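Local coordinates for bifunctional GH43-CE protein (Bacteroides eggerthii, PDB 6MLY) that probably cleaves beta-xylosidic linkages of arabinoxylans with a GH43 glycosidase domain and carries a second, carbohydrate-esterase domain of the alpha/beta-hydrolase class, at residues F607-A612 / L617-I622; T639-K644 / S666-A671; K644-G649 / I718-K723; K651-E656 / L712-P717. All coordinates share one frame; numbering follows the deposited sequence.

Contact 1: residues F607-A612 / L617-I622; sequences FIRANA and LDTSFI
Ala612 and Leu617 are joined by the one hydrogen bond that spans this helix-to-strand turn: Leu617 N gives to Ala612 O at 3.0 Å, almost straight (174°) but coming from above the carbonyl plane. The apolar contacts run from helix to strand. CG2 of Ile608, held opposite the backbone N by chi1 of -73°, touches Leu617 CD1 at 3.9 Å and Ile622 CD1 at 4.0 Å. Ala612 CB lies 3.6 Å from Thr619 CG2, which also faces Ile608. A charged group meets a hydrocarbon where the Arg609 chain runs extended from CG to NE past Thr619 CB, and its guanidinium sets one flat face over Ile622 CD1, 3.5 Å from CZ and centred on the group. The methyl thus supports the guanidinium while the N-H groups of Arg609 point elsewhere, NH2 to Arg668 O and, weakly, NH1 to Ser666 O. Within the strand segment Asp618 OD1 takes Ser620 N, closing an Asx turn at the corner where the strand breaks, and also Ser620 OG. The contact joins the C-terminal end of helix 596-610 to the next strand of the beta-alpha-beta crossover from strand 579-584; Ile608 also rests on Val582, Leu617 on Ala580 and Val548, and strand 621-627 runs parallel to strand 546-552.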
# COMPACT_ATOMS: atom_id res chain seq x y z
N PHE A 607 -19.24 -14.99 -4.77
CA PHE A 607 -17.89 -14.63 -5.18
C PHE A 607 -16.86 -15.55 -4.49
O PHE A 607 -15.91 -16.01 -5.13
CB PHE A 607 -17.60 -13.16 -4.88
CG PHE A 607 -16.20 -12.72 -5.22
CD1 PHE A 607 -15.88 -12.34 -6.51
CD2 PHE A 607 -15.21 -12.71 -4.25
CE1 PHE A 607 -14.59 -11.94 -6.83
CE2 PHE A 607 -13.92 -12.31 -4.58
CZ PHE A 607 -13.61 -11.93 -5.86
N ILE A 608 -17.06 -15.78 -3.19
CA ILE A 608 -16.13 -16.52 -2.33
C ILE A 608 -15.93 -17.94 -2.87
O ILE A 608 -14.81 -18.44 -2.87
CB ILE A 608 -16.64 -16.51 -0.87
CG1 ILE A 608 -16.45 -15.14 -0.23
CG2 ILE A 608 -15.98 -17.61 -0.04
CD1 ILE A 608 -15.05 -14.59 -0.32
N ARG A 609 -17.02 -18.58 -3.30
CA ARG A 609 -16.97 -19.96 -3.77
C ARG A 609 -16.27 -19.99 -5.13
O ARG A 609 -15.41 -20.83 -5.37
CB ARG A 609 -18.38 -20.55 -3.83
CG ARG A 609 -19.00 -20.83 -2.46
CD ARG A 609 -20.06 -21.92 -2.48
NE ARG A 609 -20.43 -22.35 -1.14
CZ ARG A 609 -21.36 -21.75 -0.38
NH1 ARG A 609 -21.92 -20.62 -0.78
NH2 ARG A 609 -21.71 -22.28 0.79
N ALA A 610 -16.63 -19.03 -5.99
CA ALA A 610 -16.17 -18.98 -7.36
C ALA A 610 -14.66 -18.70 -7.43
O ALA A 610 -13.99 -19.15 -8.36
CB ALA A 610 -16.96 -17.93 -8.11
N ASN A 611 -14.15 -17.96 -6.43
CA ASN A 611 -12.74 -17.58 -6.37
C ASN A 611 -12.04 -18.30 -5.21
O ASN A 611 -10.99 -17.86 -4.76
CB ASN A 611 -12.60 -16.06 -6.26
CG ASN A 611 -12.95 -15.34 -7.55
OD1 ASN A 611 -12.06 -14.96 -8.32
ND2 ASN A 611 -14.24 -15.18 -7.79
N ALA A 612 -12.60 -19.43 -4.78
CA ALA A 612 -12.16 -20.14 -3.56
C ALA A 612 -10.71 -20.62 -3.72
O ALA A 612 -9.86 -20.34 -2.87
CB ALA A 612 -13.10 -21.28 -3.26
N LEU A 617 -9.53 -20.90 0.05
CA LEU A 617 -10.78 -20.93 0.84
C LEU A 617 -11.51 -22.26 0.62
O LEU A 617 -11.98 -22.55 -0.48
CB LEU A 617 -11.68 -19.75 0.44
CG LEU A 617 -11.08 -18.36 0.63
CD1 LEU A 617 -12.10 -17.28 0.33
CD2 LEU A 617 -10.52 -18.18 2.04
N ASP A 618 -11.60 -23.05 1.70
CA ASP A 618 -12.40 -24.27 1.78
C ASP A 618 -13.86 -23.85 2.01
O ASP A 618 -14.26 -23.58 3.14
CB ASP A 618 -11.89 -25.19 2.89
CG ASP A 618 -12.58 -26.54 3.00
OD1 ASP A 618 -13.73 -26.67 2.51
OD2 ASP A 618 -11.98 -27.46 3.58
N THR A 619 -14.64 -23.80 0.93
CA THR A 619 -16.04 -23.38 0.99
C THR A 619 -16.96 -24.60 1.17
O THR A 619 -18.09 -24.59 0.69
CB THR A 619 -16.42 -22.58 -0.26
OG1 THR A 619 -16.41 -23.47 -1.37
CG2 THR A 619 -15.48 -21.42 -0.51
N SER A 620 -16.46 -25.64 1.85
CA SER A 620 -17.31 -26.68 2.41
C SER A 620 -18.01 -26.12 3.65
O SER A 620 -19.06 -26.62 4.05
CB SER A 620 -16.53 -27.94 2.71
OG SER A 620 -15.73 -27.78 3.87
N PHE A 621 -17.41 -25.08 4.24
CA PHE A 621 -17.96 -24.33 5.35
C PHE A 621 -17.79 -22.82 5.11
O PHE A 621 -16.68 -22.33 4.93
CB PHE A 621 -17.26 -24.74 6.66
CG PHE A 621 -17.82 -24.10 7.90
CD1 PHE A 621 -18.85 -24.69 8.61
CD2 PHE A 621 -17.30 -22.90 8.37
CE1 PHE A 621 -19.35 -24.10 9.76
CE2 PHE A 621 -17.82 -22.30 9.51
CZ PHE A 621 -18.84 -22.91 10.21
N ILE A 622 -18.93 -22.10 5.11
CA ILE A 622 -18.97 -20.64 5.16
C ILE A 622 -19.91 -20.21 6.30
O ILE A 622 -21.14 -20.26 6.17
CB ILE A 622 -19.42 -20.06 3.80
CG1 ILE A 622 -18.47 -20.46 2.67
CG2 ILE A 622 -19.60 -18.55 3.89
CD1 ILE A 622 -18.87 -19.95 1.30

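Contact 2: residues T639-K644 / S666-A671; sequences TTNGVK and SSRVDA. With NA (sodium ion), chain H; EDO (1,2-ethanediol), chain G.
Asn641 reaches across to Val669 and Arg668 from a loop that starts beside a metal. At its beginning, Thr639 O binds the sodium ion at 2.4 Å, a site completed by Tyr720, Asp722 and Asp725. Thr640 opens a type II turn that closes when Val643 N bonds to Thr640 O at 2.8 Å. Asn641, the second residue of that turn, has CG beside its backbone N (chi1 -85°), and its amide meets the backbone of one residue edge-on, roughly in its own plane: ND2 gives to Val669 O at 2.9 Å, in the carbonyl plane and nearly straight (168°), while OD1 takes Val669 N at 3.1 Å, tilted somewhat from the amide plane. The same OD1 passes 3.5 Å from Arg668 CG, where the two side chains cross at about a right angle. Gly642, third in the turn, has the positive phi (90°) that glycine accepts readily. On the facing loop, Ser666 OG bonds an ethanediol, probably a crystallisation additive. With an aspartate here the donor is gone, which would probably leave Val669 O without its mate and weaken the hold on the 666-671 loop. The side-chain amide pairs with Val669 N and O as a neighbouring strand's backbone would: donor and acceptor of one residue are both answered by one group, which fixes the amide's rotation and ties two irregular loops together.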
# COMPACT_ATOMS: atom_id res chain seq x y z
N THR A 639 -31.73 -17.99 6.81
CA THR A 639 -33.03 -18.64 6.65
C THR A 639 -33.41 -18.77 5.17
O THR A 639 -34.36 -19.50 4.85
CB THR A 639 -34.13 -17.95 7.48
OG1 THR A 639 -34.35 -16.62 7.00
CG2 THR A 639 -33.80 -17.88 8.95
N THR A 640 -32.66 -18.11 4.27
CA THR A 640 -33.07 -18.04 2.85
C THR A 640 -32.14 -18.88 1.94
O THR A 640 -32.21 -18.77 0.72
CB THR A 640 -33.19 -16.59 2.39
OG1 THR A 640 -31.93 -15.94 2.55
CG2 THR A 640 -34.27 -15.85 3.15
N ASN A 641 -31.33 -19.76 2.55
CA ASN A 641 -30.61 -20.80 1.82
C ASN A 641 -31.54 -21.44 0.78
O ASN A 641 -32.48 -22.15 1.14
CB ASN A 641 -30.08 -21.89 2.75
CG ASN A 641 -28.73 -21.56 3.36
OD1 ASN A 641 -28.04 -20.65 2.91
ND2 ASN A 641 -28.34 -22.31 4.38
N GLY A 642 -31.27 -21.18 -0.50
CA GLY A 642 -31.94 -21.85 -1.60
C GLY A 642 -33.20 -21.13 -2.05
O GLY A 642 -33.93 -21.64 -2.89
N VAL A 643 -33.44 -19.93 -1.50
CA VAL A 643 -34.62 -19.15 -1.84
C VAL A 643 -34.25 -18.10 -2.90
O VAL A 643 -33.40 -17.24 -2.66
CB VAL A 643 -35.21 -18.47 -0.58
CG1 VAL A 643 -36.47 -17.69 -0.92
CG2 VAL A 643 -35.48 -19.49 0.52
N LYS A 644 -34.91 -18.18 -4.06
CA LYS A 644 -34.69 -17.23 -5.14
C LYS A 644 -35.56 -16.00 -4.91
O LYS A 644 -35.06 -14.88 -4.92
CB LYS A 644 -34.95 -17.86 -6.51
CG LYS A 644 -34.24 -17.14 -7.66
CD LYS A 644 -34.73 -17.49 -9.05
CE LYS A 644 -34.74 -16.30 -9.99
NZ LYS A 644 -35.69 -15.25 -9.54
N SER A 666 -23.31 -21.26 -5.48
CA SER A 666 -24.21 -21.29 -4.34
C SER A 666 -23.95 -20.08 -3.43
O SER A 666 -22.81 -19.74 -3.16
CB SER A 666 -24.06 -22.59 -3.57
OG SER A 666 -25.05 -22.70 -2.56
N SER A 667 -25.04 -19.49 -2.94
CA SER A 667 -25.02 -18.37 -1.98
C SER A 667 -25.34 -18.86 -0.56
O SER A 667 -25.73 -18.05 0.28
CB SER A 667 -26.00 -17.30 -2.40
OG SER A 667 -27.34 -17.75 -2.25
N ARG A 668 -25.14 -20.15 -0.29
CA ARG A 668 -25.51 -20.76 0.99
C ARG A 668 -24.52 -20.34 2.08
O ARG A 668 -23.38 -19.97 1.80
CB ARG A 668 -25.50 -22.29 0.91
CG ARG A 668 -26.83 -22.89 0.47
CD ARG A 668 -26.76 -24.41 0.46
NE ARG A 668 -28.00 -25.03 0.03
CZ ARG A 668 -28.19 -25.61 -1.15
NH1 ARG A 668 -27.23 -25.60 -2.06
NH2 ARG A 668 -29.34 -26.21 -1.41
N VAL A 669 -25.00 -20.44 3.33
CA VAL A 669 -24.16 -20.35 4.53
C VAL A 669 -24.51 -21.53 5.42
O VAL A 669 -25.62 -22.07 5.34
CB VAL A 669 -24.34 -19.00 5.25
CG1 VAL A 669 -23.87 -17.84 4.39
CG2 VAL A 669 -25.77 -18.77 5.72
N ASP A 670 -23.56 -21.93 6.27
CA ASP A 670 -23.65 -23.19 7.03
C ASP A 670 -23.85 -22.93 8.54
O ASP A 670 -24.17 -23.87 9.28
CB ASP A 670 -22.43 -24.05 6.75
CG ASP A 670 -22.21 -24.34 5.27
OD1 ASP A 670 -23.18 -24.78 4.62
OD2 ASP A 670 -21.09 -24.10 4.79
N ALA A 671 -23.69 -21.68 8.99
CA ALA A 671 -23.75 -21.35 10.40
C ALA A 671 -23.90 -19.83 10.56
O ALA A 671 -23.23 -19.07 9.87
CB ALA A 671 -22.51 -21.85 11.10
NA NA H . -35.66 -21.52 4.64
C1 EDO G . -28.16 -23.50 -4.10
O1 EDO G . -26.90 -24.15 -3.95
C2 EDO G . -28.26 -22.30 -3.19
O2 EDO G . -28.39 -21.12 -3.98

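Contact 3: residues K644-G649 / I718-K723; sequences KSYTIG and ITYIDK. With NA (sodium ion), chain H.
Tyr720, whose ring meets Tyr646, belongs at its backbone to a sodium site: Tyr720 O binds the ion at 2.3 Å and Asp722 OD1 at 2.5 Å. With Thr639 O and both carboxylate oxygens of Asp725 they make up the five protein atoms around the ion, so Tyr720 is held by the metal at its carbonyl and by packing at its ring. The packing is an edge-to-face (T-shaped) pair. The edge of Tyr720 points at a face of Tyr646, with ring centroids 5.1 Å apart and planes at 72°; Tyr720 CE1 comes closest, 3.5 Å from Tyr646 CG. The two side chains run past each other in opposite directions, which brings Tyr646 CB to the rim of the Tyr720 ring. Thr719 CG2, anti to its own backbone N (chi1 -58°), lies over the centre of the Tyr720 ring and also approaches Tyr646 CE1 at 3.7 Å. From the strand, Ile648 CD1 meets this methyl tip to tip at 4.0 Å. The hydroxyls are engaged with the end of the preceding helix: Tyr720 OH with Leu714 O, Thr719 OG1 with Ala713 O. Through Tyr646 and Ile648, which point to the same side, strand 645-648 covers the loop between helix 709-714 and strand 727-733; both also pack on that helix, and Tyr720 touches Leu636 of helix 629-639.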
# COMPACT_ATOMS: atom_id res chain seq x y z
N LYS A 644 -34.91 -18.18 -4.06
CA LYS A 644 -34.69 -17.23 -5.14
C LYS A 644 -35.56 -16.00 -4.91
O LYS A 644 -35.06 -14.88 -4.92
CB LYS A 644 -34.95 -17.86 -6.51
CG LYS A 644 -34.24 -17.14 -7.66
CD LYS A 644 -34.73 -17.49 -9.05
CE LYS A 644 -34.74 -16.30 -9.99
NZ LYS A 644 -35.69 -15.25 -9.54
N SER A 645 -36.87 -16.20 -4.69
CA SER A 645 -37.80 -15.09 -4.43
C SER A 645 -38.83 -15.48 -3.37
O SER A 645 -38.83 -16.61 -2.87
CB SER A 645 -38.46 -14.64 -5.71
OG SER A 645 -39.58 -15.44 -6.01
N TYR A 646 -39.70 -14.52 -3.03
CA TYR A 646 -40.83 -14.74 -2.13
C TYR A 646 -41.84 -13.60 -2.28
O TYR A 646 -41.49 -12.49 -2.68
CB TYR A 646 -40.35 -14.88 -0.68
CG TYR A 646 -41.25 -15.70 0.20
CD1 TYR A 646 -42.04 -15.12 1.17
CD2 TYR A 646 -41.33 -17.08 0.05
CE1 TYR A 646 -42.87 -15.87 1.98
CE2 TYR A 646 -42.16 -17.85 0.84
CZ TYR A 646 -42.94 -17.25 1.82
OH TYR A 646 -43.76 -18.00 2.61
N THR A 647 -43.10 -13.90 -1.95
CA THR A 647 -44.23 -12.99 -2.13
C THR A 647 -45.14 -13.06 -0.90
O THR A 647 -45.70 -14.10 -0.64
CB THR A 647 -45.03 -13.37 -3.38
OG1 THR A 647 -44.15 -13.27 -4.49
CG2 THR A 647 -46.25 -12.49 -3.62
N ILE A 648 -45.25 -11.95 -0.16
CA ILE A 648 -46.28 -11.77 0.86
C ILE A 648 -47.22 -10.65 0.38
O ILE A 648 -46.77 -9.62 -0.09
CB ILE A 648 -45.69 -11.49 2.25
CG1 ILE A 648 -44.99 -12.72 2.83
CG2 ILE A 648 -46.76 -10.96 3.20
CD1 ILE A 648 -44.40 -12.53 4.21
N GLY A 649 -48.52 -10.88 0.53
CA GLY A 649 -49.54 -9.97 0.06
C GLY A 649 -49.32 -9.61 -1.39
O GLY A 649 -49.26 -10.48 -2.24
N ILE A 718 -37.53 -14.55 10.15
CA ILE A 718 -38.45 -15.56 10.73
C ILE A 718 -39.28 -16.21 9.61
O ILE A 718 -39.46 -17.42 9.60
CB ILE A 718 -39.33 -14.95 11.85
CG1 ILE A 718 -38.53 -14.70 13.13
CG2 ILE A 718 -40.56 -15.81 12.11
CD1 ILE A 718 -39.33 -14.06 14.26
N THR A 719 -39.77 -15.39 8.68
CA THR A 719 -40.59 -15.83 7.55
C THR A 719 -40.06 -17.14 6.93
O THR A 719 -40.86 -17.99 6.55
CB THR A 719 -40.67 -14.73 6.48
OG1 THR A 719 -41.20 -13.57 7.12
CG2 THR A 719 -41.51 -15.09 5.28
N TYR A 720 -38.74 -17.29 6.83
CA TYR A 720 -38.11 -18.28 5.94
C TYR A 720 -37.49 -19.45 6.73
O TYR A 720 -36.68 -20.19 6.16
CB TYR A 720 -37.05 -17.59 5.07
CG TYR A 720 -37.52 -16.33 4.38
CD1 TYR A 720 -38.18 -16.39 3.17
CD2 TYR A 720 -37.30 -15.08 4.94
CE1 TYR A 720 -38.63 -15.24 2.54
CE2 TYR A 720 -37.74 -13.92 4.32
CZ TYR A 720 -38.41 -14.00 3.11
OH TYR A 720 -38.85 -12.88 2.48
N ILE A 721 -37.86 -19.61 8.00
CA ILE A 721 -37.29 -20.66 8.88
C ILE A 721 -37.91 -22.03 8.53
O ILE A 721 -39.13 -22.16 8.41
CB ILE A 721 -37.49 -20.36 10.37
CG1 ILE A 721 -36.88 -19.02 10.79
CG2 ILE A 721 -36.96 -21.50 11.22
CD1 ILE A 721 -37.26 -18.60 12.20
N ASP A 722 -37.05 -23.05 8.45
CA ASP A 722 -37.47 -24.42 8.22
C ASP A 722 -36.45 -25.34 8.90
O ASP A 722 -35.49 -24.87 9.49
CB ASP A 722 -37.65 -24.68 6.72
CG ASP A 722 -36.35 -24.86 5.96
OD1 ASP A 722 -35.96 -23.91 5.23
OD2 ASP A 722 -35.75 -25.94 6.08
N LYS A 723 -36.67 -26.66 8.80
CA LYS A 723 -35.94 -27.67 9.57
C LYS A 723 -34.50 -27.80 9.05
O LYS A 723 -33.59 -28.15 9.80
CB LYS A 723 -36.65 -29.03 9.51
CG LYS A 723 -38.18 -29.02 9.47
CD LYS A 723 -38.82 -28.57 10.77
CE LYS A 723 -40.32 -28.35 10.66
NZ LYS A 723 -40.97 -28.23 11.99
NA NA H . -35.66 -21.52 4.64

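Contact 4: residues K651-E656 / L712-P717; sequences KTVDLE and LALLNP
Leu714 meets Val653 and Lys651 without a ring, side-chain amide or carboxylate taking part; the flat group concerned is the Lys651 carbonyl, with Leu714 CD1 3.2 Å from Lys651 O. What remains is aliphatic. Val653 CG1 sits astride the fork of the leucine, 3.6 Å from Leu714 CD1 and equally 3.6 Å from Leu714 CD2, with Leu714 CB and CG just behind. The two side chains run alongside in opposite senses, so the valine methyl reaches down the flank of the leucine instead of stopping at its tip. The valine rotamer makes this possible: chi1 of 61° sets CG1 between the backbone N and the carbonyl carbon, where it projects at the helix. Lys651 adds its CB, 4.1 Å from Leu714 CD1, before its chain bends at chi2 and carries the ammonium group away. One leucine thus bridges two successive inward-facing residues of the strand, Lys651 and Val653, while Thr652 between them points its CB away and bonds Thr647 through OG1. Cut back to an alanine, Leu714 would lose both methyls and probably open a gap beside Val653 CG1, setting the hairpin less firmly on the helix. Strand 651-654 pairs antiparallel with strand 645-648, and Tyr646 and Ile648 of that partner touch Leu714 too, so the two-stranded hairpin lies across the last turn of helix 709-714. Val653 also rests on Pro595, just ahead of helix 596-610, and Leu715 O accepts a bond from His632 NE2 of helix 629-639.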
# COMPACT_ATOMS: atom_id res chain seq x y z
N LYS A 651 -46.68 -7.82 -2.56
CA LYS A 651 -45.30 -7.43 -2.78
C LYS A 651 -44.41 -8.68 -2.93
O LYS A 651 -44.32 -9.49 -2.03
CB LYS A 651 -44.85 -6.52 -1.63
CG LYS A 651 -45.62 -5.20 -1.54
CD LYS A 651 -44.74 -3.98 -1.32
CE LYS A 651 -45.30 -2.71 -1.94
NZ LYS A 651 -44.54 -1.51 -1.50
N THR A 652 -43.74 -8.78 -4.09
CA THR A 652 -42.69 -9.78 -4.36
C THR A 652 -41.31 -9.12 -4.18
O THR A 652 -41.18 -7.91 -4.32
CB THR A 652 -42.83 -10.36 -5.77
OG1 THR A 652 -44.19 -10.76 -5.95
CG2 THR A 652 -41.91 -11.52 -6.04
N VAL A 653 -40.29 -9.93 -3.88
CA VAL A 653 -38.94 -9.44 -3.59
C VAL A 653 -37.91 -10.51 -3.99
O VAL A 653 -37.84 -11.57 -3.39
CB VAL A 653 -38.81 -9.05 -2.11
CG1 VAL A 653 -39.05 -10.22 -1.17
CG2 VAL A 653 -37.47 -8.41 -1.80
N ASP A 654 -37.12 -10.20 -5.02
CA ASP A 654 -36.00 -11.04 -5.47
C ASP A 654 -34.94 -11.07 -4.36
O ASP A 654 -34.33 -10.05 -4.05
CB ASP A 654 -35.43 -10.50 -6.79
CG ASP A 654 -34.36 -11.36 -7.45
OD1 ASP A 654 -33.73 -12.17 -6.74
OD2 ASP A 654 -34.17 -11.21 -8.68
N LEU A 655 -34.71 -12.25 -3.78
CA LEU A 655 -33.88 -12.38 -2.57
C LEU A 655 -32.42 -12.71 -2.91
O LEU A 655 -31.55 -12.48 -2.08
CB LEU A 655 -34.47 -13.44 -1.64
CG LEU A 655 -35.55 -12.94 -0.68
CD1 LEU A 655 -36.11 -14.08 0.15
CD2 LEU A 655 -35.02 -11.83 0.22
N GLU A 656 -32.14 -13.27 -4.10
CA GLU A 656 -30.76 -13.62 -4.44
C GLU A 656 -30.11 -12.50 -5.27
O GLU A 656 -29.05 -12.01 -4.90
CB GLU A 656 -30.66 -14.99 -5.13
CG GLU A 656 -29.25 -15.56 -5.05
CD GLU A 656 -29.06 -16.98 -5.55
OE1 GLU A 656 -29.95 -17.48 -6.27
OE2 GLU A 656 -28.01 -17.57 -5.23
N LEU A 712 -42.13 -5.40 5.35
CA LEU A 712 -41.46 -5.59 6.65
C LEU A 712 -41.36 -7.09 6.99
O LEU A 712 -40.39 -7.51 7.63
CB LEU A 712 -42.22 -4.84 7.74
CG LEU A 712 -42.14 -3.32 7.70
CD1 LEU A 712 -42.62 -2.72 9.01
CD2 LEU A 712 -40.72 -2.84 7.38
N ALA A 713 -42.36 -7.87 6.58
CA ALA A 713 -42.36 -9.32 6.79
C ALA A 713 -41.38 -10.00 5.82
O ALA A 713 -40.73 -10.98 6.16
CB ALA A 713 -43.76 -9.87 6.63
N LEU A 714 -41.28 -9.46 4.60
CA LEU A 714 -40.42 -10.02 3.57
C LEU A 714 -38.95 -9.92 3.98
O LEU A 714 -38.15 -10.76 3.58
CB LEU A 714 -40.67 -9.32 2.23
CG LEU A 714 -41.89 -9.82 1.45
CD1 LEU A 714 -42.15 -8.94 0.23
CD2 LEU A 714 -41.72 -11.27 1.03
N LEU A 715 -38.59 -8.88 4.76
CA LEU A 715 -37.19 -8.71 5.18
C LEU A 715 -36.97 -9.30 6.58
O LEU A 715 -35.84 -9.32 7.07
CB LEU A 715 -36.78 -7.23 5.10
CG LEU A 715 -37.40 -6.25 6.10
CD1 LEU A 715 -36.67 -6.25 7.43
CD2 LEU A 715 -37.40 -4.84 5.52
N ASN A 716 -38.05 -9.81 7.19
CA ASN A 716 -38.00 -10.53 8.46
C ASN A 716 -37.47 -11.94 8.22
O ASN A 716 -38.09 -12.73 7.51
CB ASN A 716 -39.39 -10.57 9.11
CG ASN A 716 -39.42 -11.25 10.46
OD1 ASN A 716 -38.52 -12.01 10.81
ND2 ASN A 716 -40.46 -10.98 11.23
N PRO A 717 -36.32 -12.33 8.82
CA PRO A 717 -35.77 -13.68 8.66
C PRO A 717 -36.71 -14.81 9.13
O PRO A 717 -36.66 -15.90 8.56
CB PRO A 717 -34.50 -13.69 9.52
CG PRO A 717 -34.14 -12.24 9.73
CD PRO A 717 -35.46 -11.49 9.67

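Overall arrangement
From the N-terminal side, contact 1 closes first, a short turn of four residues between helix 596-610 and the strand that follows, and is complete before the others open. Contact 2 then joins the loop after helix 629-639 to the approach to strand 671-675, and touches contact 1 through Arg609 with Arg668 and Ile622 with Asp670. Contacts 3 and 4 start inside the loop of contact 2 and end beyond it, so both cross it; contact 4 is nested within contact 3. These two hold the hairpin 645-654 on helix 709-714 and the loop after it, while the sodium ion links contacts 2 and 3. All four lie in the alpha/beta-hydrolase part of the chain, the probable esterase.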